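3-phosphoshikimate 1-carboxyvinyltransferase (Streptomyces sviceus, PDB 7M0O) probably transfers the enolpyruvyl group of phosphoenolpyruvate to shikimate 3-phosphate, the sixth of the seven steps leading to chorismate. Local coordinates at residues Gly6-Thr11 against Leu31-Thr36; Val24-Arg29 against Pro54-Val59. All coordinates share one frame; numbering follows the deposited sequence.

Interaction 1: residues Gly6-Thr11 against Leu31-Thr36; sequences GSKSIT and LRSDDT
The hydroxyl of T11 is gripped from both segments: OG1 accepts from L31 N at 3.0 Å in a nearly straight bond (171°) and donates to S7 O, 2.7 Å away. S7 O also takes the backbone bond of T11 N, the two donors arriving from opposite faces of its carbonyl plane. With chi1 at -62°, OG1 lies anti to the carbonyl carbon and beside the backbone N, while CG2 of T11 rests against T36 CG2. A valine here would probably leave L31 N without its acceptor and take one of the two donors from S7 O. L31 packs its CB near G6 O and brings CD2 to 3.5 Å from K8 CB. Beyond it, the bent chain of K8 crosses D35 at about a right angle; CE comes 3.3 Å from D35 OD2, and NZ makes a salt bridge with OD2 at 3.4 Å, its hydrogen bond a weak one. K8 NZ also bonds T80 OG1, while D35 OD2 accepts from T80 N and OD1 bonds T81 OG1. Each segment opens a helix, S7 capping I10 N and S33 forming a capping box with T36. These helix starts carry K8 and S9, predicted to bind shikimate 3-phosphate (K8 phosphoenolpyruvate too), consistent with an EPSP synthase substrate site.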
# COMPACT_ATOMS: atom_id res chain seq x y z
N GLY A 6 9.11 3.39 1.05
CA GLY A 6 8.46 2.16 1.44
C GLY A 6 6.95 2.22 1.26
O GLY A 6 6.34 3.29 1.27
N SER A 7 6.35 1.04 1.13
CA SER A 7 4.91 0.91 1.03
C SER A 7 4.26 1.38 2.33
O SER A 7 4.67 0.98 3.42
CB SER A 7 4.52 -0.55 0.74
OG SER A 7 3.21 -0.83 1.24
N LYS A 8 3.26 2.26 2.19
CA LYS A 8 2.56 2.76 3.38
C LYS A 8 1.79 1.65 4.09
O LYS A 8 1.87 1.51 5.32
CB LYS A 8 1.62 3.90 2.98
CG LYS A 8 0.57 4.24 4.04
CD LYS A 8 1.20 4.73 5.34
CE LYS A 8 0.13 5.13 6.37
NZ LYS A 8 -0.70 3.96 6.80
N SER A 9 1.03 0.86 3.34
CA SER A 9 0.21 -0.16 3.99
C SER A 9 1.07 -1.29 4.57
O SER A 9 0.70 -1.87 5.59
CB SER A 9 -0.84 -0.72 3.03
OG SER A 9 -0.23 -1.39 1.95
N ILE A 10 2.20 -1.60 3.94
CA ILE A 10 3.08 -2.61 4.52
C ILE A 10 3.75 -2.05 5.78
O ILE A 10 3.88 -2.76 6.79
CB ILE A 10 4.09 -3.12 3.49
CG1 ILE A 10 3.35 -3.96 2.44
CG2 ILE A 10 5.20 -3.93 4.18
CD1 ILE A 10 4.20 -4.39 1.24
N THR A 11 4.15 -0.78 5.77
CA THR A 11 4.76 -0.20 6.96
C THR A 11 3.80 -0.24 8.13
O THR A 11 4.19 -0.57 9.26
CB THR A 11 5.24 1.24 6.68
OG1 THR A 11 6.25 1.25 5.65
CG2 THR A 11 5.83 1.87 7.95
N LEU A 31 8.41 3.30 5.74
CA LEU A 31 8.00 4.62 5.28
C LEU A 31 7.95 5.59 6.46
O LEU A 31 7.36 5.28 7.51
CB LEU A 31 6.63 4.54 4.59
CG LEU A 31 5.98 5.89 4.25
CD1 LEU A 31 6.80 6.63 3.20
CD2 LEU A 31 4.55 5.73 3.79
N ARG A 32 8.57 6.76 6.30
CA ARG A 32 8.47 7.83 7.28
C ARG A 32 7.44 8.83 6.78
O ARG A 32 7.69 9.56 5.81
CB ARG A 32 9.82 8.49 7.50
CG ARG A 32 10.76 7.67 8.38
CD ARG A 32 12.07 8.43 8.58
NE ARG A 32 12.93 7.85 9.62
CZ ARG A 32 13.04 8.34 10.85
NH1 ARG A 32 12.35 9.41 11.22
NH2 ARG A 32 13.87 7.77 11.71
N SER A 33 6.26 8.84 7.41
CA SER A 33 5.21 9.81 7.11
C SER A 33 4.68 10.37 8.41
O SER A 33 5.05 9.90 9.49
CB SER A 33 4.09 9.16 6.29
OG SER A 33 3.38 8.21 7.06
N ASP A 34 3.76 11.35 8.32
CA ASP A 34 3.13 11.85 9.54
C ASP A 34 2.35 10.75 10.25
O ASP A 34 2.35 10.68 11.48
CB ASP A 34 2.22 13.05 9.24
CG ASP A 34 3.01 14.30 8.87
OD1 ASP A 34 4.21 14.41 9.27
OD2 ASP A 34 2.44 15.18 8.18
N ASP A 35 1.70 9.85 9.48
CA ASP A 35 0.95 8.76 10.10
C ASP A 35 1.89 7.80 10.84
O ASP A 35 1.66 7.48 12.00
CB ASP A 35 0.13 8.01 9.04
CG ASP A 35 -0.89 7.02 9.66
OD1 ASP A 35 -0.96 6.85 10.90
OD2 ASP A 35 -1.66 6.41 8.88
N THR A 36 2.97 7.35 10.19
CA THR A 36 3.85 6.42 10.89
C THR A 36 4.61 7.09 12.03
O THR A 36 4.93 6.44 13.04
CB THR A 36 4.84 5.76 9.92
OG1 THR A 36 5.82 6.71 9.51
CG2 THR A 36 4.10 5.23 8.72

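Interaction 2: residues Val24-Arg29 against Pro54-Val59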
# COMPACT_ATOMS: atom_id res chain seq x y z
N VAL A 24 12.70 -8.46 20.02
CA VAL A 24 13.00 -7.16 19.43
C VAL A 24 12.91 -7.30 17.92
O VAL A 24 13.63 -8.11 17.32
CB VAL A 24 14.38 -6.65 19.86
CG1 VAL A 24 14.65 -5.30 19.22
CG2 VAL A 24 14.44 -6.54 21.38
N THR A 25 12.01 -6.54 17.30
CA THR A 25 11.86 -6.54 15.85
C THR A 25 12.61 -5.36 15.25
O THR A 25 12.55 -4.25 15.77
CB THR A 25 10.39 -6.47 15.44
OG1 THR A 25 9.76 -7.70 15.75
CG2 THR A 25 10.24 -6.20 13.94
N THR A 26 13.31 -5.62 14.14
CA THR A 26 13.96 -4.58 13.36
C THR A 26 13.21 -4.45 12.03
O THR A 26 13.07 -5.42 11.29
CB THR A 26 15.43 -4.92 13.13
OG1 THR A 26 16.06 -5.14 14.40
CG2 THR A 26 16.15 -3.78 12.40
N LEU A 27 12.70 -3.25 11.77
CA LEU A 27 12.05 -2.91 10.51
C LEU A 27 13.04 -2.15 9.65
O LEU A 27 13.57 -1.11 10.07
CB LEU A 27 10.80 -2.07 10.74
CG LEU A 27 9.75 -2.68 11.68
CD1 LEU A 27 8.54 -1.78 11.73
CD2 LEU A 27 9.38 -4.07 11.20
N VAL A 28 13.30 -2.64 8.44
CA VAL A 28 14.28 -2.02 7.55
C VAL A 28 13.56 -1.18 6.49
O VAL A 28 12.64 -1.67 5.82
CB VAL A 28 15.18 -3.09 6.92
CG1 VAL A 28 16.28 -2.46 6.11
CG2 VAL A 28 15.77 -3.97 8.02
N ARG A 29 13.98 0.08 6.35
CA ARG A 29 13.44 1.06 5.42
C ARG A 29 11.93 1.26 5.52
O ARG A 29 11.25 1.33 4.49
CB ARG A 29 13.78 0.69 3.97
CG ARG A 29 15.22 0.23 3.72
CD ARG A 29 16.23 1.21 4.28
NE ARG A 29 17.37 1.43 3.38
CZ ARG A 29 18.36 0.56 3.19
NH1 ARG A 29 18.38 -0.60 3.84
NH2 ARG A 29 19.34 0.86 2.35
N PRO A 54 18.04 6.55 10.51
CA PRO A 54 17.45 6.93 9.21
C PRO A 54 17.05 5.74 8.35
O PRO A 54 16.28 5.93 7.40
CB PRO A 54 18.57 7.76 8.55
CG PRO A 54 19.39 8.27 9.69
CD PRO A 54 19.36 7.18 10.72
N ASP A 55 17.51 4.53 8.68
CA ASP A 55 17.29 3.34 7.87
C ASP A 55 16.43 2.28 8.53
O ASP A 55 15.78 1.51 7.82
CB ASP A 55 18.64 2.69 7.50
CG ASP A 55 19.35 3.42 6.36
OD1 ASP A 55 20.56 3.15 6.15
OD2 ASP A 55 18.72 4.25 5.67
N THR A 56 16.42 2.18 9.87
CA THR A 56 15.76 1.07 10.56
C THR A 56 15.08 1.57 11.83
O THR A 56 15.58 2.46 12.51
CB THR A 56 16.73 -0.07 10.95
OG1 THR A 56 17.72 0.41 11.88
CG2 THR A 56 17.43 -0.67 9.74
N TRP A 57 13.94 0.96 12.14
CA TRP A 57 13.25 1.16 13.42
C TRP A 57 13.35 -0.12 14.24
O TRP A 57 13.21 -1.23 13.70
CB TRP A 57 11.78 1.53 13.23
CG TRP A 57 11.55 2.85 12.54
CD1 TRP A 57 12.48 3.60 11.87
CD2 TRP A 57 10.31 3.55 12.42
NE1 TRP A 57 11.89 4.73 11.36
CE2 TRP A 57 10.55 4.72 11.68
CE3 TRP A 57 9.01 3.30 12.88
CZ2 TRP A 57 9.55 5.64 11.39
CZ3 TRP A 57 8.02 4.21 12.59
CH2 TRP A 57 8.29 5.37 11.85
N GLN A 58 13.56 0.03 15.54
CA GLN A 58 13.72 -1.08 16.46
C GLN A 58 12.61 -1.01 17.50
O GLN A 58 12.43 0.03 18.14
CB GLN A 58 15.09 -1.00 17.12
CG GLN A 58 15.54 -2.21 17.85
CD GLN A 58 17.03 -2.43 17.68
OE1 GLN A 58 17.48 -2.87 16.62
NE2 GLN A 58 17.79 -2.10 18.70
N VAL A 59 11.84 -2.09 17.66
CA VAL A 59 10.70 -2.11 18.57
C VAL A 59 10.82 -3.32 19.49
O VAL A 59 10.89 -4.45 19.02
CB VAL A 59 9.35 -2.15 17.83
CG1 VAL A 59 8.18 -2.07 18.83
CG2 VAL A 59 9.26 -1.03 16.77
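L27 and W57 form a hydrogen-bonded pair in an antiparallel ladder, and both backbone groups of each are used: L27 N reaches W57 O at 2.8 Å, and W57 N returns to L27 O at 3.0 Å. Two residues earlier on strand 24-28 and two later on 56-60, T25 and V59 repeat the pattern, with T25 N giving to V59 O and V59 N to T25 O. At the other end R29 N closes the ladder on D55 O with the shortest bond of the set, 2.7 Å. Several carbonyls also receive a CA-H contact, as where T56 CA lies 3.1 Å from L27 O. On their outer sides T26 bonds T215 and Y217, V28 bonds Y217 and I219, and Q58 bonds G51, all through the backbone; D55 N and T56 N both give to T53 OG1.

The side chains are less firmly paired. T26 OG1 stands 3.5 Å from Q58 OE1, a weak and unsettled link. CG of Q58, anti to the backbone N (chi1 -166°), meets V24 CG1 at 3.5 Å. V28 and T56 lie side by side through their CG2 methyls. R29 and D55 also run alongside each other, their flat groups 23° apart; D55 CG sits over one face of the guanidinium, but OD2, 3.9 Å from R29 NE, lies well out of its plane, a long salt bridge of charge alone.

T25, L27, W57 and V59 face helix 8-20, meeting L15 and A18, and W57 also touches A40 of helix 34-45. Within the four-stranded mixed sheet the two strands are central, flanked by strand 50-52 beside 56-60 and strand 216-218 beside 24-28.

The segments of the two interactions alternate along the chain, since helix 8-20, strand 24-28 and helix 34-45 follow one another before strand 56-60. Interaction 1 joins the beginnings of the two helices, its centre about 9 Å from that of the chain; interaction 2 joins the two strands they pack on, its centre farther out at about 19 Å. Both are partly buried, but the second has a buried helix-facing side and exposed residues elsewhere. Their chemistry follows suit: a few side-chain bonds, caps and a charged pair near the predicted substrate site, against a regular backbone ladder. W57 links them by packing, its NE1 near R32 NH2 and its CH2 near T36 OG1.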